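Local coordinates for protein phosphonopyruvate hydrolase (Variovorax sp., PDB 2HJP) that hydrolyses phosphonopyruvate to pyruvate and phosphate, cleaving its carbon-phosphorus bond with the help of a divalent metal ion, at residues 28-42 and 67-81. Sequence-based numbering, arbitrary orientation.
Sequences AKLAEQAGFGGIWGS and MRAIASTVSIPLIAD. With MG (magnesium ion), chain C; PPR (phosphonopyruvate), chain G; XYS (alpha-D-xylopyranose), chain B.
Trp40 and Asp81 cross obliquely at the C-terminal mouth of the barrel, yet their ring and carboxylate planes are only 13° apart, with Trp40 CH2 3.4 Å from Asp81 CB. A chi1 of 165°, which sets CG opposite the backbone N, slants the indole across strand 78-81 toward Asp81; it crosses the Ile79 side chain at about a right angle, with Trp40 CE3 3.8 Å from Ile79 CG2. At the NE1 edge, near the ring plane, lies the substrate: Trp40 NE1 donates to O1 of phosphonopyruvate, a bent bond of 2.9 Å (145°), and Ser42 OG donates to the same oxygen. Asp81 OD2 binds magnesium at 2.1 Å, phosphonopyruvate O2' and O2 and three waters completing the six ligands; Gly43 N also bonds OD2, while Asp83 N holds OD1. Trp40 and Asp81 sit on strands 38-41 and 78-81, the parallel second and third of the TIM barrel, joined by Ile39 N to Pro77 O, Ile79 N to Ile39 O and Gly41 N to Ile79 O. On the outer face Ile39 packs against strand 78-81, helix 60-71 and loop 74-76: CG1 meets Val74 CG2 tip to tip at 4.1 Å, and CG2 touches Leu78 CD1 and Ile70 CG2. At the opposite end of the strands, the extended Glu32 brings OE2 to Ser75 OG (2.6 Å), which approaches from above the carboxylate plane, and xylopyranose O1 donates to OE2 too.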
# COMPACT_ATOMS: atom_id res chain seq x y z
N ALA A 28 -16.48 4.56 -11.18
CA ALA A 28 -15.90 4.82 -12.54
C ALA A 28 -16.62 3.94 -13.55
O ALA A 28 -16.91 4.36 -14.70
CB ALA A 28 -14.38 4.54 -12.54
N LYS A 29 -16.86 2.68 -13.18
CA LYS A 29 -17.60 1.79 -14.08
C LYS A 29 -19.00 2.35 -14.37
O LYS A 29 -19.48 2.30 -15.53
CB LYS A 29 -17.67 0.38 -13.48
CG LYS A 29 -18.37 -0.69 -14.37
CD LYS A 29 -18.11 -2.10 -13.76
CE LYS A 29 -18.50 -3.24 -14.68
NZ LYS A 29 -18.20 -4.57 -14.05
N LEU A 30 -19.67 2.92 -13.36
CA LEU A 30 -20.99 3.45 -13.66
C LEU A 30 -20.90 4.64 -14.60
O LEU A 30 -21.78 4.80 -15.46
CB LEU A 30 -21.73 3.81 -12.38
CG LEU A 30 -22.07 2.58 -11.51
CD1 LEU A 30 -22.44 3.01 -10.10
CD2 LEU A 30 -23.21 1.76 -12.17
N ALA A 31 -19.89 5.49 -14.43
CA ALA A 31 -19.72 6.66 -15.32
C ALA A 31 -19.51 6.16 -16.74
O ALA A 31 -20.13 6.72 -17.70
CB ALA A 31 -18.47 7.52 -14.91
N GLU A 32 -18.70 5.10 -16.91
CA GLU A 32 -18.47 4.57 -18.24
C GLU A 32 -19.78 4.12 -18.85
O GLU A 32 -20.10 4.41 -20.02
CB GLU A 32 -17.49 3.39 -18.25
CG GLU A 32 -17.33 2.88 -19.67
CD GLU A 32 -16.23 1.84 -19.86
OE1 GLU A 32 -15.39 1.61 -19.00
OE2 GLU A 32 -16.18 1.24 -20.94
N GLN A 33 -20.55 3.38 -18.06
CA GLN A 33 -21.82 2.84 -18.49
C GLN A 33 -22.84 3.93 -18.79
O GLN A 33 -23.66 3.75 -19.71
CB GLN A 33 -22.36 1.82 -17.46
CG GLN A 33 -21.50 0.53 -17.49
CD GLN A 33 -22.06 -0.56 -16.57
OE1 GLN A 33 -23.01 -0.31 -15.84
NE2 GLN A 33 -21.43 -1.76 -16.59
N ALA A 34 -22.78 5.03 -18.06
CA ALA A 34 -23.72 6.17 -18.29
C ALA A 34 -23.35 6.89 -19.62
O ALA A 34 -24.15 7.62 -20.14
CB ALA A 34 -23.69 7.14 -17.14
N GLY A 35 -22.15 6.65 -20.15
CA GLY A 35 -21.77 7.22 -21.42
C GLY A 35 -20.80 8.38 -21.36
O GLY A 35 -20.64 9.06 -22.36
N PHE A 36 -20.17 8.66 -20.20
CA PHE A 36 -19.22 9.78 -20.20
C PHE A 36 -18.00 9.36 -21.00
O PHE A 36 -17.71 8.18 -21.14
CB PHE A 36 -18.83 10.18 -18.75
CG PHE A 36 -19.93 10.86 -18.03
CD1 PHE A 36 -20.18 12.23 -18.25
CD2 PHE A 36 -20.75 10.14 -17.17
CE1 PHE A 36 -21.22 12.87 -17.64
CE2 PHE A 36 -21.84 10.76 -16.52
CZ PHE A 36 -22.08 12.16 -16.75
N GLY A 37 -17.30 10.36 -21.53
CA GLY A 37 -16.12 10.16 -22.35
C GLY A 37 -14.92 9.65 -21.55
O GLY A 37 -14.16 8.82 -22.04
N GLY A 38 -14.75 10.15 -20.34
CA GLY A 38 -13.63 9.69 -19.55
C GLY A 38 -13.93 9.83 -18.05
O GLY A 38 -15.01 10.34 -17.66
N ILE A 39 -13.01 9.34 -17.23
CA ILE A 39 -13.12 9.40 -15.79
C ILE A 39 -12.19 10.51 -15.24
O ILE A 39 -11.08 10.69 -15.76
CB ILE A 39 -12.68 8.02 -15.15
CG1 ILE A 39 -13.53 6.87 -15.74
CG2 ILE A 39 -12.76 8.09 -13.60
CD1 ILE A 39 -15.05 6.92 -15.46
N TRP A 40 -12.66 11.26 -14.24
CA TRP A 40 -11.86 12.30 -13.60
C TRP A 40 -11.45 11.69 -12.23
O TRP A 40 -12.31 11.46 -11.35
CB TRP A 40 -12.72 13.58 -13.42
CG TRP A 40 -12.20 14.62 -12.48
CD1 TRP A 40 -12.90 15.23 -11.48
CD2 TRP A 40 -10.90 15.24 -12.49
NE1 TRP A 40 -12.13 16.19 -10.86
CE2 TRP A 40 -10.90 16.21 -11.45
CE3 TRP A 40 -9.75 15.07 -13.27
CZ2 TRP A 40 -9.78 17.02 -11.18
CZ3 TRP A 40 -8.63 15.87 -13.01
CH2 TRP A 40 -8.65 16.83 -11.97
N GLY A 41 -10.15 11.44 -12.07
CA GLY A 41 -9.64 10.84 -10.83
C GLY A 41 -9.38 11.95 -9.83
O GLY A 41 -8.29 12.26 -9.44
N SER A 42 -10.48 12.54 -9.42
CA SER A 42 -10.57 13.66 -8.51
C SER A 42 -9.87 13.54 -7.13
O SER A 42 -10.16 12.63 -6.40
CB SER A 42 -12.08 13.91 -8.25
OG SER A 42 -12.20 14.95 -7.28
N MET A 67 -5.84 5.25 -8.84
CA MET A 67 -5.86 5.48 -10.29
C MET A 67 -5.61 4.16 -10.99
O MET A 67 -6.26 3.85 -12.00
CB MET A 67 -4.83 6.52 -10.77
CG MET A 67 -5.05 7.95 -10.20
SD MET A 67 -6.74 8.61 -10.49
CE MET A 67 -7.53 8.39 -8.91
N ARG A 68 -4.66 3.38 -10.48
CA ARG A 68 -4.37 2.06 -11.06
C ARG A 68 -5.60 1.16 -11.10
O ARG A 68 -5.91 0.52 -12.12
CB ARG A 68 -3.29 1.31 -10.24
CG ARG A 68 -2.50 0.35 -11.11
CD ARG A 68 -1.59 -0.57 -10.24
NE ARG A 68 -0.70 0.33 -9.46
CZ ARG A 68 0.32 1.02 -9.98
NH1 ARG A 68 0.65 0.93 -11.31
NH2 ARG A 68 0.96 1.90 -9.19
N ALA A 69 -6.27 1.08 -9.96
CA ALA A 69 -7.45 0.28 -9.83
C ALA A 69 -8.57 0.79 -10.80
O ALA A 69 -9.23 -0.00 -11.42
CB ALA A 69 -7.93 0.33 -8.31
N ILE A 70 -8.77 2.10 -10.88
CA ILE A 70 -9.80 2.60 -11.82
C ILE A 70 -9.43 2.29 -13.29
O ILE A 70 -10.24 1.84 -14.06
CB ILE A 70 -9.98 4.14 -11.68
CG1 ILE A 70 -10.70 4.46 -10.36
CG2 ILE A 70 -10.75 4.71 -12.98
CD1 ILE A 70 -10.74 5.94 -10.00
N ALA A 71 -8.17 2.54 -13.68
CA ALA A 71 -7.80 2.30 -15.05
C ALA A 71 -7.90 0.80 -15.39
O ALA A 71 -8.16 0.49 -16.53
CB ALA A 71 -6.37 2.85 -15.32
N SER A 72 -7.74 -0.10 -14.42
CA SER A 72 -7.82 -1.53 -14.72
C SER A 72 -9.26 -2.01 -14.79
O SER A 72 -9.54 -3.15 -15.16
CB SER A 72 -7.05 -2.34 -13.64
OG SER A 72 -7.68 -2.21 -12.38
N THR A 73 -10.18 -1.13 -14.45
CA THR A 73 -11.59 -1.48 -14.47
C THR A 73 -12.31 -0.87 -15.70
O THR A 73 -13.19 -1.49 -16.22
CB THR A 73 -12.27 -0.96 -13.18
OG1 THR A 73 -11.67 -1.62 -12.07
CG2 THR A 73 -13.81 -1.21 -13.12
N VAL A 74 -11.97 0.36 -16.13
CA VAL A 74 -12.74 0.95 -17.22
C VAL A 74 -11.97 0.84 -18.55
O VAL A 74 -10.76 0.62 -18.55
CB VAL A 74 -13.13 2.48 -16.89
CG1 VAL A 74 -13.91 2.57 -15.54
CG2 VAL A 74 -11.87 3.31 -16.73
N SER A 75 -12.67 1.04 -19.66
CA SER A 75 -12.06 0.97 -20.97
C SER A 75 -11.92 2.39 -21.53
O SER A 75 -11.31 2.60 -22.59
CB SER A 75 -12.95 0.12 -21.93
OG SER A 75 -14.08 0.90 -22.38
N ILE A 76 -12.41 3.41 -20.81
CA ILE A 76 -12.34 4.77 -21.32
C ILE A 76 -11.16 5.50 -20.62
O ILE A 76 -10.71 5.05 -19.58
CB ILE A 76 -13.69 5.53 -21.10
CG1 ILE A 76 -14.06 5.54 -19.61
CG2 ILE A 76 -14.78 4.87 -21.98
CD1 ILE A 76 -14.47 4.26 -18.98
N PRO A 77 -10.64 6.62 -21.19
CA PRO A 77 -9.51 7.36 -20.60
C PRO A 77 -9.74 7.89 -19.18
O PRO A 77 -10.84 8.36 -18.83
CB PRO A 77 -9.32 8.55 -21.55
CG PRO A 77 -9.84 8.03 -22.86
CD PRO A 77 -11.08 7.26 -22.46
N LEU A 78 -8.68 7.87 -18.41
CA LEU A 78 -8.70 8.35 -17.02
C LEU A 78 -7.79 9.58 -17.02
O LEU A 78 -6.63 9.50 -17.49
CB LEU A 78 -8.08 7.27 -16.09
CG LEU A 78 -7.74 7.79 -14.68
CD1 LEU A 78 -9.01 8.33 -14.01
CD2 LEU A 78 -7.10 6.59 -13.85
N ILE A 79 -8.31 10.68 -16.50
CA ILE A 79 -7.60 11.92 -16.35
C ILE A 79 -7.34 11.95 -14.84
O ILE A 79 -8.30 12.03 -14.05
CB ILE A 79 -8.49 13.10 -16.71
CG1 ILE A 79 -9.00 12.97 -18.15
CG2 ILE A 79 -7.74 14.42 -16.44
CD1 ILE A 79 -10.16 12.00 -18.34
N ALA A 80 -6.07 11.87 -14.44
CA ALA A 80 -5.74 11.90 -13.01
C ALA A 80 -5.36 13.29 -12.48
O ALA A 80 -4.56 14.01 -13.11
CB ALA A 80 -4.58 10.90 -12.74
N ASP A 81 -5.90 13.64 -11.31
CA ASP A 81 -5.60 14.88 -10.61
C ASP A 81 -4.28 14.70 -9.79
O ASP A 81 -4.24 13.89 -8.87
CB ASP A 81 -6.76 15.18 -9.65
CG ASP A 81 -6.59 16.48 -8.88
OD1 ASP A 81 -5.56 17.18 -9.01
OD2 ASP A 81 -7.54 16.79 -8.11
MG MG C . -8.22 18.41 -7.00
C1 PPR G . -10.85 17.94 -7.82
O1 PPR G . -11.96 17.41 -8.25
O2' PPR G . -10.13 17.45 -7.01
C2 PPR G . -10.52 19.26 -8.46
C3 PPR G . -11.38 20.23 -8.90
O2 PPR G . -9.21 19.46 -8.58
P PPR G . -11.82 21.30 -7.45
O1P PPR G . -10.47 21.95 -7.03
O2P PPR G . -12.42 20.35 -6.38
O3P PPR G . -12.73 22.30 -7.99
C1 XYS B . -16.63 -2.50 -20.89
C2 XYS B . -16.03 -3.93 -20.85
C3 XYS B . -14.57 -3.85 -21.40
C4 XYS B . -14.50 -3.19 -22.82
C5 XYS B . -15.44 -1.99 -23.05
O1 XYS B . -15.99 -1.52 -20.04
O2 XYS B . -15.99 -4.38 -19.49
O3 XYS B . -13.95 -5.17 -21.40
O4 XYS B . -13.17 -2.96 -23.35
O5 XYS B . -16.70 -2.01 -22.24
O HOH W 1 -16.23 -0.61 -17.15
O HOH W 2 -6.42 19.39 -7.54
O HOH W 3 -7.37 17.54 -5.26
O HOH W 4 -8.77 19.95 -5.69